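Local coordinates for insecticidal crystal protein Cry7Cal (Bacillus thuringiensis, PDB 5ZI1) that probably acts as a receptor-binding, pore-forming insecticidal toxin against locusts, this chain being the three-domain toxin part of a longer protein, at residues 374-379 and 390-395; 256-261 and 448-453; 355-360 and 406-411. All blocks are in the same frame, centred on the assembly; numbering follows the deposited sequence.

Contact 1: 374-379 and 390-395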
# COMPACT_ATOMS: atom_id res chain seq x y z
N PRO A 374 7.03 -26.44 -12.37
CA PRO A 374 6.77 -27.78 -11.82
C PRO A 374 6.76 -27.83 -10.31
O PRO A 374 6.28 -28.83 -9.75
CB PRO A 374 7.90 -28.64 -12.41
CG PRO A 374 8.98 -27.67 -12.79
CD PRO A 374 8.32 -26.35 -13.09
N LEU A 375 7.23 -26.78 -9.64
CA LEU A 375 7.26 -26.78 -8.18
C LEU A 375 6.90 -25.39 -7.64
O LEU A 375 7.41 -24.37 -8.13
CB LEU A 375 8.63 -27.23 -7.69
CG LEU A 375 8.83 -27.27 -6.17
CD1 LEU A 375 9.88 -28.34 -5.85
CD2 LEU A 375 9.27 -25.94 -5.57
N LEU A 376 6.01 -25.38 -6.64
CA LEU A 376 5.61 -24.17 -5.92
C LEU A 376 5.39 -24.56 -4.47
O LEU A 376 4.56 -25.42 -4.17
CB LEU A 376 4.33 -23.58 -6.51
CG LEU A 376 3.74 -22.29 -5.90
CD1 LEU A 376 4.63 -21.10 -6.18
CD2 LEU A 376 2.35 -22.05 -6.44
N ARG A 377 6.14 -23.94 -3.57
CA ARG A 377 6.08 -24.21 -2.13
C ARG A 377 5.64 -22.94 -1.41
O ARG A 377 6.21 -21.86 -1.62
CB ARG A 377 7.45 -24.68 -1.64
CG ARG A 377 7.58 -25.02 -0.17
CD ARG A 377 9.05 -25.15 0.20
NE ARG A 377 9.72 -26.08 -0.69
CZ ARG A 377 10.96 -25.92 -1.16
NH1 ARG A 377 11.48 -26.84 -1.96
NH2 ARG A 377 11.68 -24.85 -0.83
N LEU A 378 4.62 -23.06 -0.55
CA LEU A 378 4.11 -21.94 0.22
C LEU A 378 4.52 -22.08 1.68
O LEU A 378 4.47 -23.18 2.25
CB LEU A 378 2.58 -21.84 0.14
CG LEU A 378 1.84 -21.85 -1.19
CD1 LEU A 378 0.46 -21.25 -0.99
CD2 LEU A 378 2.60 -21.11 -2.25
N TYR A 379 4.89 -20.96 2.29
CA TYR A 379 5.21 -20.86 3.71
C TYR A 379 4.13 -20.03 4.40
O TYR A 379 3.91 -18.87 4.04
CB TYR A 379 6.57 -20.22 3.93
CG TYR A 379 7.76 -20.93 3.31
CD1 TYR A 379 7.98 -20.87 1.93
CD2 TYR A 379 8.68 -21.61 4.10
CE1 TYR A 379 9.08 -21.49 1.36
CE2 TYR A 379 9.79 -22.24 3.53
CZ TYR A 379 9.99 -22.18 2.16
OH TYR A 379 11.09 -22.80 1.58
N ASP A 390 3.42 -26.04 2.55
CA ASP A 390 2.77 -26.94 1.61
C ASP A 390 3.34 -26.71 0.22
O ASP A 390 3.78 -25.60 -0.12
CB ASP A 390 1.25 -26.77 1.64
CG ASP A 390 0.54 -27.91 0.94
OD1 ASP A 390 1.22 -28.92 0.67
OD2 ASP A 390 -0.68 -27.83 0.67
N ALA A 391 3.33 -27.76 -0.59
CA ALA A 391 4.03 -27.71 -1.86
C ALA A 391 3.48 -28.78 -2.79
O ALA A 391 2.72 -29.67 -2.39
CB ALA A 391 5.54 -27.88 -1.68
N PHE A 392 3.82 -28.64 -4.06
CA PHE A 392 3.70 -29.70 -5.05
C PHE A 392 4.99 -29.73 -5.84
O PHE A 392 5.60 -28.68 -6.10
CB PHE A 392 2.48 -29.54 -5.99
CG PHE A 392 2.50 -28.28 -6.84
CD1 PHE A 392 3.26 -28.21 -8.00
CD2 PHE A 392 1.70 -27.21 -6.51
CE1 PHE A 392 3.27 -27.07 -8.79
CE2 PHE A 392 1.70 -26.05 -7.29
CZ PHE A 392 2.48 -25.98 -8.43
N SER A 393 5.41 -30.93 -6.21
CA SER A 393 6.62 -31.15 -6.99
C SER A 393 6.27 -32.12 -8.10
O SER A 393 6.04 -33.31 -7.83
CB SER A 393 7.76 -31.68 -6.12
OG SER A 393 9.00 -31.39 -6.73
N PHE A 394 6.18 -31.61 -9.32
CA PHE A 394 5.79 -32.38 -10.48
C PHE A 394 7.02 -32.74 -11.31
O PHE A 394 8.09 -32.15 -11.16
CB PHE A 394 4.79 -31.61 -11.33
CG PHE A 394 3.48 -31.38 -10.65
CD1 PHE A 394 2.96 -32.34 -9.80
CD2 PHE A 394 2.77 -30.21 -10.86
CE1 PHE A 394 1.74 -32.13 -9.17
CE2 PHE A 394 1.56 -29.99 -10.25
CZ PHE A 394 1.04 -30.96 -9.40
N SER A 395 6.82 -33.67 -12.23
CA SER A 395 7.94 -34.24 -12.97
C SER A 395 8.70 -33.14 -13.68
O SER A 395 8.12 -32.15 -14.15
CB SER A 395 7.46 -35.26 -13.99
OG SER A 395 7.39 -34.65 -15.26
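Phe392 sets CG between its own backbone N and carbonyl carbon (chi1 61°), the crowded position, while Leu376 opposite places CG anti to its backbone N (chi1 -180°). The phenyl ring lies beside Leu376: its CZ comes within 3.6 Å of Leu376 CB, and the two side chains cross obliquely. Leu376 N stands 3.9 Å above one ring face, displaced toward the rim, while Pro374 O approaches near the ring plane at the edge, 3.5 Å from Phe392 CD1. Leu376 and Phe392 point to the same side of the sheet as Leu378 and Asp390. This face meets strands 294-306 and 343-348, where Phe392 packs on Val301 and Leu378 on Phe347. The segments belong to the antiparallel hairpin of strands 369-382 and 387-393, within the middle, beta-rich domain of the three-domain delta-endotoxin fold. Its backbone ladder is uneven. Leu378 N donates to Asp390 O at 2.7 Å and nearly straight, and Asp390 N returns a bond to Leu378 O, whereas the two bonds between Leu376 and Phe392 are weak. Past the end of strand 387-393, Phe394 N still reaches Pro374 O at 2.8 Å. The other face of the sheet carries Leu375, Arg377, Ala391 and Ser393. There Leu375 CD1 rests 3.3 Å from Ser393 OG, and the aliphatic base of Arg377 lies against Ala391, CB to CB at 3.7 Å. Beyond that base the arginine chain bends at chi3, and its NH2 donates to Tyr379 OH, 3.2 Å away and close to the guanidinium plane.

Contact 2: 256-261 and 448-453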
# COMPACT_ATOMS: atom_id res chain seq x y z
N ASP A 256 7.31 -10.39 -9.60
CA ASP A 256 7.62 -10.64 -11.01
C ASP A 256 7.01 -11.97 -11.46
O ASP A 256 6.89 -12.91 -10.67
CB ASP A 256 9.13 -10.67 -11.25
CG ASP A 256 9.78 -9.33 -10.96
OD1 ASP A 256 9.04 -8.32 -10.80
OD2 ASP A 256 11.04 -9.28 -10.91
N PRO A 257 6.61 -12.07 -12.73
CA PRO A 257 6.02 -13.33 -13.19
C PRO A 257 6.99 -14.49 -13.02
O PRO A 257 8.21 -14.33 -13.12
CB PRO A 257 5.70 -13.06 -14.67
CG PRO A 257 5.51 -11.50 -14.71
CD PRO A 257 6.57 -11.01 -13.76
N ILE A 258 6.43 -15.66 -12.69
CA ILE A 258 7.24 -16.86 -12.44
C ILE A 258 7.44 -17.51 -13.79
O ILE A 258 6.70 -18.41 -14.22
CB ILE A 258 6.58 -17.80 -11.43
CG1 ILE A 258 6.19 -17.08 -10.14
CG2 ILE A 258 7.48 -18.99 -11.14
CD1 ILE A 258 5.39 -18.00 -9.24
N GLY A 259 8.45 -17.04 -14.51
CA GLY A 259 8.79 -17.57 -15.81
C GLY A 259 10.29 -17.69 -15.93
O GLY A 259 11.04 -17.12 -15.13
N LEU A 260 10.73 -18.45 -16.93
CA LEU A 260 12.15 -18.68 -17.11
C LEU A 260 12.84 -17.43 -17.65
O LEU A 260 12.41 -16.86 -18.65
CB LEU A 260 12.39 -19.86 -18.04
CG LEU A 260 13.85 -20.21 -18.30
CD1 LEU A 260 14.49 -20.78 -17.04
CD2 LEU A 260 13.92 -21.21 -19.44
N THR A 261 13.89 -17.00 -16.97
CA THR A 261 14.80 -15.98 -17.47
C THR A 261 16.23 -16.36 -17.09
O THR A 261 16.46 -17.20 -16.22
CB THR A 261 14.52 -14.56 -16.90
OG1 THR A 261 14.77 -14.56 -15.49
CG2 THR A 261 13.10 -14.12 -17.18
N PRO A 448 2.51 -18.05 -14.13
CA PRO A 448 1.70 -17.44 -13.07
C PRO A 448 2.32 -16.16 -12.53
O PRO A 448 3.52 -15.91 -12.66
CB PRO A 448 1.66 -18.52 -11.99
CG PRO A 448 2.69 -19.59 -12.45
CD PRO A 448 3.44 -19.03 -13.58
N VAL A 449 1.48 -15.33 -11.92
CA VAL A 449 1.97 -14.13 -11.26
C VAL A 449 1.31 -14.06 -9.89
O VAL A 449 0.08 -14.21 -9.78
CB VAL A 449 1.70 -12.85 -12.07
CG1 VAL A 449 2.55 -11.72 -11.54
CG2 VAL A 449 1.97 -13.07 -13.53
N LEU A 450 2.10 -13.83 -8.86
CA LEU A 450 1.61 -13.86 -7.49
C LEU A 450 1.25 -12.44 -7.02
O LEU A 450 1.99 -11.48 -7.26
CB LEU A 450 2.66 -14.50 -6.57
CG LEU A 450 3.12 -15.95 -6.90
CD1 LEU A 450 4.08 -16.48 -5.85
CD2 LEU A 450 1.95 -16.92 -7.07
N GLY A 451 0.09 -12.33 -6.37
CA GLY A 451 -0.40 -11.06 -5.82
C GLY A 451 -0.40 -11.12 -4.30
O GLY A 451 -0.74 -12.15 -3.71
N TRP A 452 -0.02 -10.00 -3.69
CA TRP A 452 0.19 -9.85 -2.26
C TRP A 452 -0.60 -8.66 -1.72
O TRP A 452 -0.71 -7.63 -2.39
CB TRP A 452 1.68 -9.65 -1.96
CG TRP A 452 2.56 -10.69 -2.59
CD1 TRP A 452 2.99 -10.73 -3.87
CD2 TRP A 452 3.08 -11.86 -1.94
NE1 TRP A 452 3.77 -11.85 -4.07
CE2 TRP A 452 3.84 -12.56 -2.90
CE3 TRP A 452 2.99 -12.37 -0.65
CZ2 TRP A 452 4.50 -13.75 -2.60
CZ3 TRP A 452 3.66 -13.56 -0.35
CH2 TRP A 452 4.40 -14.24 -1.33
N THR A 453 -1.11 -8.80 -0.49
CA THR A 453 -1.69 -7.69 0.26
C THR A 453 -0.88 -7.43 1.52
O THR A 453 -0.16 -8.30 2.02
CB THR A 453 -3.15 -7.96 0.62
OG1 THR A 453 -3.24 -9.14 1.45
CG2 THR A 453 -4.00 -8.09 -0.64
O HOH W 1 5.30 -13.71 -8.78
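Pro257 and Val449 lie side by side and point the same way, with the proline ring set against one branch of the valine: Pro257 CB is 3.9 Å from Val449 CG2. Ile258 approaches Leu450 differently, crossing it at a slant, and its terminal CD1 touches both CG and CD1 of the leucine, CG at 3.9 Å. Ile258 places CG1 anti to the carbonyl carbon (chi1 -53°), and the chain then runs on extended to CD1. The flank of the same isoleucine meets the ring of Pro448, whose CD lies 4.0 Å from Ile258 CB and 3.4 Å from Ile258 O. One direct hydrogen bond joins the backbones: Ile258 N donates to Pro448 O at 2.9 Å, almost straight at 174°. Ile258 is also the centre of an inverse gamma turn, closed by a weak bond from Gly259 N to Pro257 O. A water adds a second polar link, donating to Asp256 O at 2.6 Å and accepting from Leu450 N. Within the middle, beta-rich domain of the delta-endotoxin, the loop following strand 252-254 thus continues alongside strand 448-454, the middle strand of a three-stranded antiparallel sheet. Around this buried site, Asp256 forms salt bridges with Arg217 and Arg220 of helix 208-227, Pro257 packs on Trp212 of that helix, and Ile258 reaches Ser359 and Leu450 reaches Thr357 of strand 352-365.

Contact 3: 355-360 and 406-411; sequences YQTYSI and TYSSDQ
Thr406 opens the contact by pairing with Ser359 across antiparallel strands 404-407 and 352-365, the former being an outermost strand of a four-stranded sheet in the middle domain of the delta-endotoxin. Its backbone bonds to Ser359 in both directions, with Ser359 N to Thr406 O at 2.9 Å. A water bridges the two hydroxyls, 2.7 Å from Thr406 OG1, which also takes a bond from Lys404. Tyr407 forms a non-hydrogen-bonded pair with Tyr358, and their side chains share one face of the sheet. The rings meet obliquely, planes 44° apart, with Tyr358 CD1 over one face of the Tyr407 ring toward its rim, 3.4 Å from CE2. Tyr358 CB makes a CH-pi contact over that ring, and Gln356 slants across toward the CD1 and CE1 side. Ser408 follows: its N donates to Thr357 O, while its OG accepts from Thr357 N at 2.8 Å. The hydroxyl oxygen lies between the backbone N and the carbonyl carbon of its own residue (chi1 68°), close to the Thr357 amide N. The same OG donates to a water, which in turn donates to Tyr355 O. Tyr355 and Gln356 together face Tyr379 in a classic beta bulge on the opposite edge of strand 352-365. Residues 408-410 turn with helical backbone angles. On this turn Ser409 OG donates to Gln356 OE1 at 2.8 Å, approaching 15° from the carbonyl plane of the amide.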
# COMPACT_ATOMS: atom_id res chain seq x y z
N TYR A 355 3.42 -15.92 3.95
CA TYR A 355 4.41 -14.86 3.95
C TYR A 355 5.57 -15.10 3.00
O TYR A 355 6.43 -14.22 2.87
CB TYR A 355 4.95 -14.67 5.37
CG TYR A 355 5.62 -15.92 5.94
CD1 TYR A 355 6.96 -16.18 5.66
CD2 TYR A 355 4.93 -16.82 6.74
CE1 TYR A 355 7.59 -17.31 6.16
CE2 TYR A 355 5.55 -17.96 7.25
CZ TYR A 355 6.89 -18.19 6.95
OH TYR A 355 7.53 -19.30 7.44
N GLN A 356 5.64 -16.26 2.34
CA GLN A 356 6.76 -16.55 1.45
C GLN A 356 6.38 -17.66 0.49
O GLN A 356 5.63 -18.56 0.84
CB GLN A 356 8.00 -16.95 2.24
CG GLN A 356 9.23 -17.14 1.40
CD GLN A 356 10.43 -17.59 2.19
OE1 GLN A 356 11.42 -16.87 2.27
NE2 GLN A 356 10.35 -18.79 2.77
N THR A 357 6.92 -17.58 -0.73
CA THR A 357 6.79 -18.66 -1.70
C THR A 357 8.15 -18.98 -2.30
O THR A 357 9.07 -18.16 -2.30
CB THR A 357 5.81 -18.33 -2.84
OG1 THR A 357 6.29 -17.19 -3.58
CG2 THR A 357 4.41 -18.00 -2.28
N TYR A 358 8.28 -20.22 -2.78
CA TYR A 358 9.46 -20.71 -3.48
C TYR A 358 8.96 -21.41 -4.73
O TYR A 358 7.99 -22.17 -4.67
CB TYR A 358 10.28 -21.66 -2.61
CG TYR A 358 11.39 -22.43 -3.33
CD1 TYR A 358 12.60 -21.83 -3.66
CD2 TYR A 358 11.21 -23.77 -3.68
CE1 TYR A 358 13.59 -22.51 -4.33
CE2 TYR A 358 12.22 -24.48 -4.34
CZ TYR A 358 13.40 -23.84 -4.66
OH TYR A 358 14.38 -24.55 -5.30
N SER A 359 9.59 -21.14 -5.87
CA SER A 359 9.14 -21.73 -7.12
C SER A 359 10.32 -22.16 -7.99
O SER A 359 11.42 -21.63 -7.87
CB SER A 359 8.25 -20.76 -7.91
OG SER A 359 8.99 -19.63 -8.35
N ILE A 360 10.07 -23.14 -8.85
CA ILE A 360 10.99 -23.51 -9.93
C ILE A 360 10.31 -23.13 -11.24
O ILE A 360 9.19 -23.57 -11.51
CB ILE A 360 11.35 -25.01 -9.95
CG1 ILE A 360 11.92 -25.49 -8.62
CG2 ILE A 360 12.41 -25.30 -11.07
CD1 ILE A 360 13.33 -25.00 -8.35
N THR A 406 13.23 -19.29 -7.48
CA THR A 406 12.92 -17.95 -6.97
C THR A 406 12.30 -18.06 -5.59
O THR A 406 11.48 -18.94 -5.34
CB THR A 406 11.95 -17.21 -7.90
OG1 THR A 406 12.45 -17.27 -9.24
CG2 THR A 406 11.76 -15.71 -7.47
N TYR A 407 12.74 -17.16 -4.69
CA TYR A 407 12.09 -16.90 -3.40
C TYR A 407 11.34 -15.57 -3.46
O TYR A 407 11.92 -14.54 -3.81
CB TYR A 407 13.11 -16.88 -2.27
CG TYR A 407 13.33 -18.22 -1.60
CD1 TYR A 407 12.45 -18.68 -0.62
CD2 TYR A 407 14.40 -19.04 -1.95
CE1 TYR A 407 12.63 -19.90 -0.01
CE2 TYR A 407 14.59 -20.26 -1.34
CZ TYR A 407 13.70 -20.70 -0.37
OH TYR A 407 13.87 -21.92 0.25
N SER A 408 10.05 -15.60 -3.11
CA SER A 408 9.28 -14.36 -3.04
C SER A 408 9.96 -13.33 -2.15
O SER A 408 9.97 -12.13 -2.46
CB SER A 408 7.87 -14.66 -2.52
OG SER A 408 7.93 -15.05 -1.17
N SER A 409 10.54 -13.79 -1.04
CA SER A 409 11.18 -12.92 -0.09
C SER A 409 12.38 -12.19 -0.66
O SER A 409 12.98 -11.38 0.04
CB SER A 409 11.62 -13.71 1.14
OG SER A 409 12.49 -14.78 0.76
N ASP A 410 12.77 -12.48 -1.90
CA ASP A 410 13.82 -11.69 -2.52
C ASP A 410 13.30 -10.43 -3.18
O ASP A 410 14.09 -9.52 -3.45
CB ASP A 410 14.58 -12.53 -3.54
CG ASP A 410 15.63 -13.40 -2.88
OD1 ASP A 410 16.51 -12.84 -2.19
OD2 ASP A 410 15.53 -14.64 -3.00
N GLN A 411 12.00 -10.35 -3.46
CA GLN A 411 11.36 -9.10 -3.87
C GLN A 411 10.62 -8.44 -2.72
O GLN A 411 10.57 -7.21 -2.66
CB GLN A 411 10.40 -9.35 -5.03
CG GLN A 411 11.09 -9.75 -6.32
CD GLN A 411 10.16 -10.44 -7.30
OE1 GLN A 411 9.13 -9.89 -7.70
NE2 GLN A 411 10.51 -11.68 -7.69
O HOH W 2 8.06 -13.10 0.93
O HOH W 3 11.12 -19.40 -10.12

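Contacts 1 and 3 hold one four-stranded sheet together from its two outer strands: strands 352-365 and 369-382 lie between them, bonded directly through Arg377 N and Tyr358 O, 2.8 Å apart. Both are partly buried, but contact 1 pairs a hairpin over a largely apolar face, whereas contact 3 adds serine hydroxyls, a glutamine and waters beside the turn 408-410. Contact 2 is more deeply buried and joins a loop to a different sheet through proline and aliphatic packing, with a single direct backbone bond. It meets contact 3 where Trp452 packs on Ser408, and where Asp256 N bonds Gln411 OE1; it does not touch contact 1.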